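Local coordinates for 35 kDa hemin binding protein (Porphyromonas gingivalis, PDB 5Y1A), which probably binds hemin and contributes to virulence, and is a thioredoxin-domain cargo of the type IX secretion system, at residues A[179-191]-A[203-217]. Numbering follows the deposited sequence. Where two conformers were deposited one is given.
Sequences MLTAYVLKNNMKP and LHQHTVLMILSTDVK
V208 shows how one branched side chain can serve two neighbours on an antiparallel partner strand. Its CG2 lies over a face of the Y183 ring, a CH-pi contact 4.1 Å from the ring centroid, and presses unusually close to L185 CD2 at 3.5 Å. I211 runs alongside the same tyrosine, CG1 against CD1; the ring's hydroxyl reaches out to E41, and L94 of helix 89-102 packs on both Y183 and I211, so this face of the sheet is turned to the thioredoxin fold. On the other face V184 uses CG2, placed beside its own backbone N because CG1 takes the position anti to it (chi1 -174°), to touch both M210 CB and L212 CD2. The sheet itself belongs to the beta-sandwich domain: strand 179-186 is hydrogen-bonded on its other side to strand 245-252, while strand 207-220 forms an outer edge. A classic beta bulge shifts the register here, L209 and M210 both facing V184, whose O receives L209 N at 3.0 Å. Farther along, two G1 bulges follow, H206 with T207 opposite K186 and N188 with M189 opposite H204. M189, its chain fully extended, carries CE to L209 CD2. P191 CG lies over one face of the H204 imidazole, and H79 meets that ring edge-to-face; H204 NE2 bonds Q195, whereas its buried ND1 lacks a partner. At the polar edge N187 OD1 takes H206 N at 2.7 Å, in the plane of its carbonyl, while D246 holds ND2. The bend at chi2 (-64°) brings the Q205 amide back to N188: OE1 accepts the backbone N at 2.9 Å from above its carbonyl plane, and NE2 gives a nearly straight bond to OD1 at 3.0 Å.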
# COMPACT_ATOMS: atom_id res chain seq x y z
N MET A 179 5.13 11.18 13.20
CA MET A 179 5.66 10.38 12.11
C MET A 179 4.56 10.12 11.08
O MET A 179 3.38 10.09 11.42
CB MET A 179 6.15 9.03 12.66
CG MET A 179 7.07 9.13 13.88
SD MET A 179 8.58 10.12 13.59
CE MET A 179 9.40 9.03 12.50
N LEU A 180 4.95 9.95 9.83
CA LEU A 180 4.01 9.43 8.84
C LEU A 180 4.53 8.12 8.23
O LEU A 180 5.71 8.01 7.82
CB LEU A 180 3.73 10.47 7.75
CG LEU A 180 2.62 9.99 6.82
CD1 LEU A 180 1.44 10.90 6.86
CD2 LEU A 180 3.16 9.79 5.39
N THR A 181 3.66 7.11 8.23
CA THR A 181 3.95 5.84 7.56
C THR A 181 2.93 5.64 6.45
O THR A 181 1.74 5.92 6.63
CB THR A 181 3.95 4.67 8.58
OG1 THR A 181 5.05 4.84 9.48
CG2 THR A 181 4.10 3.32 7.88
N ALA A 182 3.39 5.14 5.30
CA ALA A 182 2.46 4.79 4.23
C ALA A 182 2.78 3.38 3.72
O ALA A 182 3.97 3.01 3.53
CB ALA A 182 2.50 5.81 3.10
N TYR A 183 1.71 2.63 3.48
CA TYR A 183 1.79 1.28 2.93
C TYR A 183 1.14 1.22 1.55
O TYR A 183 0.13 1.90 1.29
CB TYR A 183 1.03 0.27 3.82
CG TYR A 183 1.48 0.11 5.25
CD1 TYR A 183 2.82 0.33 5.62
CD2 TYR A 183 0.58 -0.35 6.22
CE1 TYR A 183 3.22 0.12 6.97
CE2 TYR A 183 0.97 -0.54 7.54
CZ TYR A 183 2.28 -0.30 7.92
OH TYR A 183 2.66 -0.49 9.24
N VAL A 184 1.73 0.41 0.68
CA VAL A 184 1.00 -0.07 -0.50
C VAL A 184 0.42 -1.45 -0.13
O VAL A 184 1.15 -2.36 0.26
CB VAL A 184 1.89 -0.18 -1.75
CG1 VAL A 184 0.99 -0.56 -2.97
CG2 VAL A 184 2.61 1.18 -2.03
N LEU A 185 -0.91 -1.58 -0.26
CA LEU A 185 -1.68 -2.74 0.16
C LEU A 185 -2.20 -3.44 -1.08
O LEU A 185 -2.69 -2.78 -1.97
CB LEU A 185 -2.87 -2.31 1.06
CG LEU A 185 -2.44 -1.53 2.31
CD1 LEU A 185 -3.68 -1.02 3.07
CD2 LEU A 185 -1.58 -2.42 3.20
N LYS A 186 -2.08 -4.77 -1.12
CA LYS A 186 -2.52 -5.57 -2.27
C LYS A 186 -3.73 -6.42 -1.88
O LYS A 186 -3.66 -7.17 -0.89
CB LYS A 186 -1.38 -6.46 -2.76
CG LYS A 186 -1.69 -7.28 -4.03
CD LYS A 186 -1.83 -6.37 -5.25
CE LYS A 186 -2.24 -7.14 -6.52
NZ LYS A 186 -3.70 -7.44 -6.55
N ASN A 187 -4.82 -6.29 -2.64
CA ASN A 187 -6.05 -7.07 -2.43
C ASN A 187 -6.17 -8.16 -3.46
O ASN A 187 -5.44 -8.13 -4.48
CB ASN A 187 -7.28 -6.18 -2.47
CG ASN A 187 -7.20 -5.06 -1.45
OD1 ASN A 187 -6.87 -5.30 -0.28
ND2 ASN A 187 -7.48 -3.83 -1.89
N ASN A 188 -7.09 -9.11 -3.23
CA ASN A 188 -7.27 -10.26 -4.12
C ASN A 188 -5.96 -10.87 -4.57
O ASN A 188 -5.72 -11.10 -5.78
CB ASN A 188 -8.13 -9.87 -5.33
CG ASN A 188 -9.52 -9.47 -4.94
OD1 ASN A 188 -10.11 -10.06 -4.04
ND2 ASN A 188 -10.06 -8.45 -5.62
N MET A 189 -5.12 -11.16 -3.60
CA MET A 189 -3.76 -11.54 -3.88
C MET A 189 -3.58 -13.04 -3.78
O MET A 189 -3.89 -13.63 -2.75
CB MET A 189 -2.80 -10.85 -2.89
CG MET A 189 -1.34 -11.25 -3.07
SD MET A 189 -0.23 -10.51 -1.78
CE MET A 189 1.32 -11.11 -2.37
N LYS A 190 -3.06 -13.65 -4.83
CA LYS A 190 -2.73 -15.07 -4.77
C LYS A 190 -1.57 -15.28 -3.79
O LYS A 190 -0.54 -14.60 -3.91
CB LYS A 190 -2.33 -15.61 -6.15
CG LYS A 190 -2.03 -17.12 -6.11
CD LYS A 190 -1.93 -17.73 -7.52
CE LYS A 190 -1.95 -19.26 -7.47
NZ LYS A 190 -1.36 -19.86 -8.73
N PRO A 191 -1.73 -16.18 -2.81
CA PRO A 191 -0.62 -16.47 -1.90
C PRO A 191 0.65 -16.92 -2.64
O PRO A 191 0.55 -17.47 -3.75
CB PRO A 191 -1.16 -17.60 -1.03
CG PRO A 191 -2.64 -17.35 -1.00
CD PRO A 191 -2.95 -16.93 -2.42
N LEU A 203 -7.90 -15.91 -1.14
CA LEU A 203 -6.95 -14.85 -1.53
C LEU A 203 -6.58 -14.00 -0.32
O LEU A 203 -7.41 -13.78 0.56
CB LEU A 203 -7.56 -13.92 -2.61
CG LEU A 203 -7.87 -14.63 -3.95
CD1 LEU A 203 -8.75 -13.74 -4.81
CD2 LEU A 203 -6.62 -15.08 -4.68
N HIS A 204 -5.35 -13.48 -0.30
CA HIS A 204 -5.00 -12.50 0.74
C HIS A 204 -5.72 -11.19 0.44
O HIS A 204 -6.04 -10.92 -0.72
CB HIS A 204 -3.48 -12.25 0.79
CG HIS A 204 -2.68 -13.43 1.23
ND1 HIS A 204 -1.50 -13.81 0.62
CD2 HIS A 204 -2.91 -14.34 2.21
CE1 HIS A 204 -1.02 -14.88 1.23
NE2 HIS A 204 -1.86 -15.21 2.20
N GLN A 205 -5.99 -10.40 1.48
CA GLN A 205 -6.56 -9.07 1.29
C GLN A 205 -5.79 -8.05 2.13
O GLN A 205 -5.22 -8.42 3.15
CB GLN A 205 -8.02 -9.04 1.76
CG GLN A 205 -8.92 -10.02 1.06
CD GLN A 205 -9.07 -9.76 -0.42
OE1 GLN A 205 -8.73 -8.67 -0.90
NE2 GLN A 205 -9.63 -10.74 -1.15
N HIS A 206 -5.78 -6.79 1.68
CA HIS A 206 -5.25 -5.67 2.48
C HIS A 206 -3.82 -5.98 2.95
O HIS A 206 -3.45 -5.69 4.08
CB HIS A 206 -6.17 -5.40 3.69
CG HIS A 206 -7.63 -5.43 3.37
ND1 HIS A 206 -8.21 -4.53 2.50
CD2 HIS A 206 -8.63 -6.24 3.80
CE1 HIS A 206 -9.51 -4.79 2.40
NE2 HIS A 206 -9.78 -5.84 3.16
N THR A 207 -3.00 -6.54 2.05
CA THR A 207 -1.71 -7.12 2.46
C THR A 207 -0.56 -6.14 2.18
O THR A 207 -0.42 -5.64 1.07
CB THR A 207 -1.54 -8.47 1.77
OG1 THR A 207 -2.58 -9.34 2.25
CG2 THR A 207 -0.17 -9.11 2.05
N VAL A 208 0.24 -5.85 3.20
CA VAL A 208 1.31 -4.88 3.03
C VAL A 208 2.44 -5.44 2.16
O VAL A 208 3.02 -6.46 2.50
CB VAL A 208 1.91 -4.45 4.38
CG1 VAL A 208 3.04 -3.45 4.13
CG2 VAL A 208 0.82 -3.85 5.27
N LEU A 209 2.72 -4.80 1.03
CA LEU A 209 3.88 -5.20 0.22
C LEU A 209 4.98 -4.17 0.13
O LEU A 209 6.14 -4.52 -0.24
CB LEU A 209 3.47 -5.58 -1.22
CG LEU A 209 2.48 -6.75 -1.27
CD1 LEU A 209 2.22 -7.07 -2.76
CD2 LEU A 209 2.94 -8.00 -0.49
N MET A 210 4.62 -2.91 0.41
CA MET A 210 5.60 -1.82 0.43
C MET A 210 5.36 -0.87 1.59
O MET A 210 4.21 -0.62 1.98
CB MET A 210 5.60 -1.00 -0.88
CG MET A 210 5.71 -1.82 -2.17
SD MET A 210 5.66 -0.78 -3.70
CE MET A 210 7.17 0.15 -3.54
N ILE A 211 6.45 -0.32 2.11
CA ILE A 211 6.42 0.75 3.11
C ILE A 211 7.21 1.90 2.48
O ILE A 211 8.40 1.74 2.14
CB ILE A 211 7.04 0.32 4.49
CG1 ILE A 211 6.38 -0.98 5.02
CG2 ILE A 211 6.91 1.47 5.52
CD1 ILE A 211 7.04 -2.31 4.60
N LEU A 212 6.56 3.05 2.34
CA LEU A 212 7.11 4.14 1.53
C LEU A 212 8.20 4.98 2.19
O LEU A 212 8.93 5.70 1.49
CB LEU A 212 5.98 5.01 1.03
CG LEU A 212 4.96 4.26 0.15
CD1 LEU A 212 3.97 5.25 -0.45
CD2 LEU A 212 5.62 3.41 -0.97
N SER A 213 8.31 4.90 3.51
CA SER A 213 9.42 5.55 4.24
C SER A 213 10.61 4.60 4.36
O SER A 213 10.45 3.46 4.80
CB SER A 213 8.93 5.94 5.64
OG SER A 213 8.23 4.86 6.23
N THR A 214 11.80 5.05 3.94
CA THR A 214 13.02 4.23 4.06
C THR A 214 13.08 3.50 5.41
O THR A 214 13.27 2.28 5.47
CB THR A 214 14.26 5.10 3.84
OG1 THR A 214 14.28 5.51 2.45
CG2 THR A 214 15.52 4.30 4.17
N ASP A 215 12.91 4.26 6.48
CA ASP A 215 12.71 3.70 7.81
C ASP A 215 11.30 3.17 7.90
O ASP A 215 10.34 3.91 7.67
CB ASP A 215 12.93 4.76 8.89
CG ASP A 215 13.15 4.15 10.28
OD1 ASP A 215 13.69 4.87 11.14
OD2 ASP A 215 12.80 2.96 10.51
N VAL A 216 11.17 1.89 8.25
CA VAL A 216 9.84 1.30 8.41
C VAL A 216 9.10 1.89 9.59
O VAL A 216 7.88 1.67 9.70
CB VAL A 216 9.84 -0.25 8.51
CG1 VAL A 216 10.45 -0.86 7.26
CG2 VAL A 216 10.53 -0.77 9.78
N LYS A 217 9.84 2.59 10.46
CA LYS A 217 9.28 3.29 11.62
C LYS A 217 8.68 4.64 11.24
O LYS A 217 8.13 5.31 12.11
CB LYS A 217 10.33 3.45 12.73
CG LYS A 217 10.93 2.12 13.19
CD LYS A 217 11.69 2.32 14.49
CE LYS A 217 12.90 3.26 14.31
NZ LYS A 217 13.81 2.74 13.24
O HOH W 1 5.52 2.62 11.10
O HOH W 2 6.01 4.95 5.16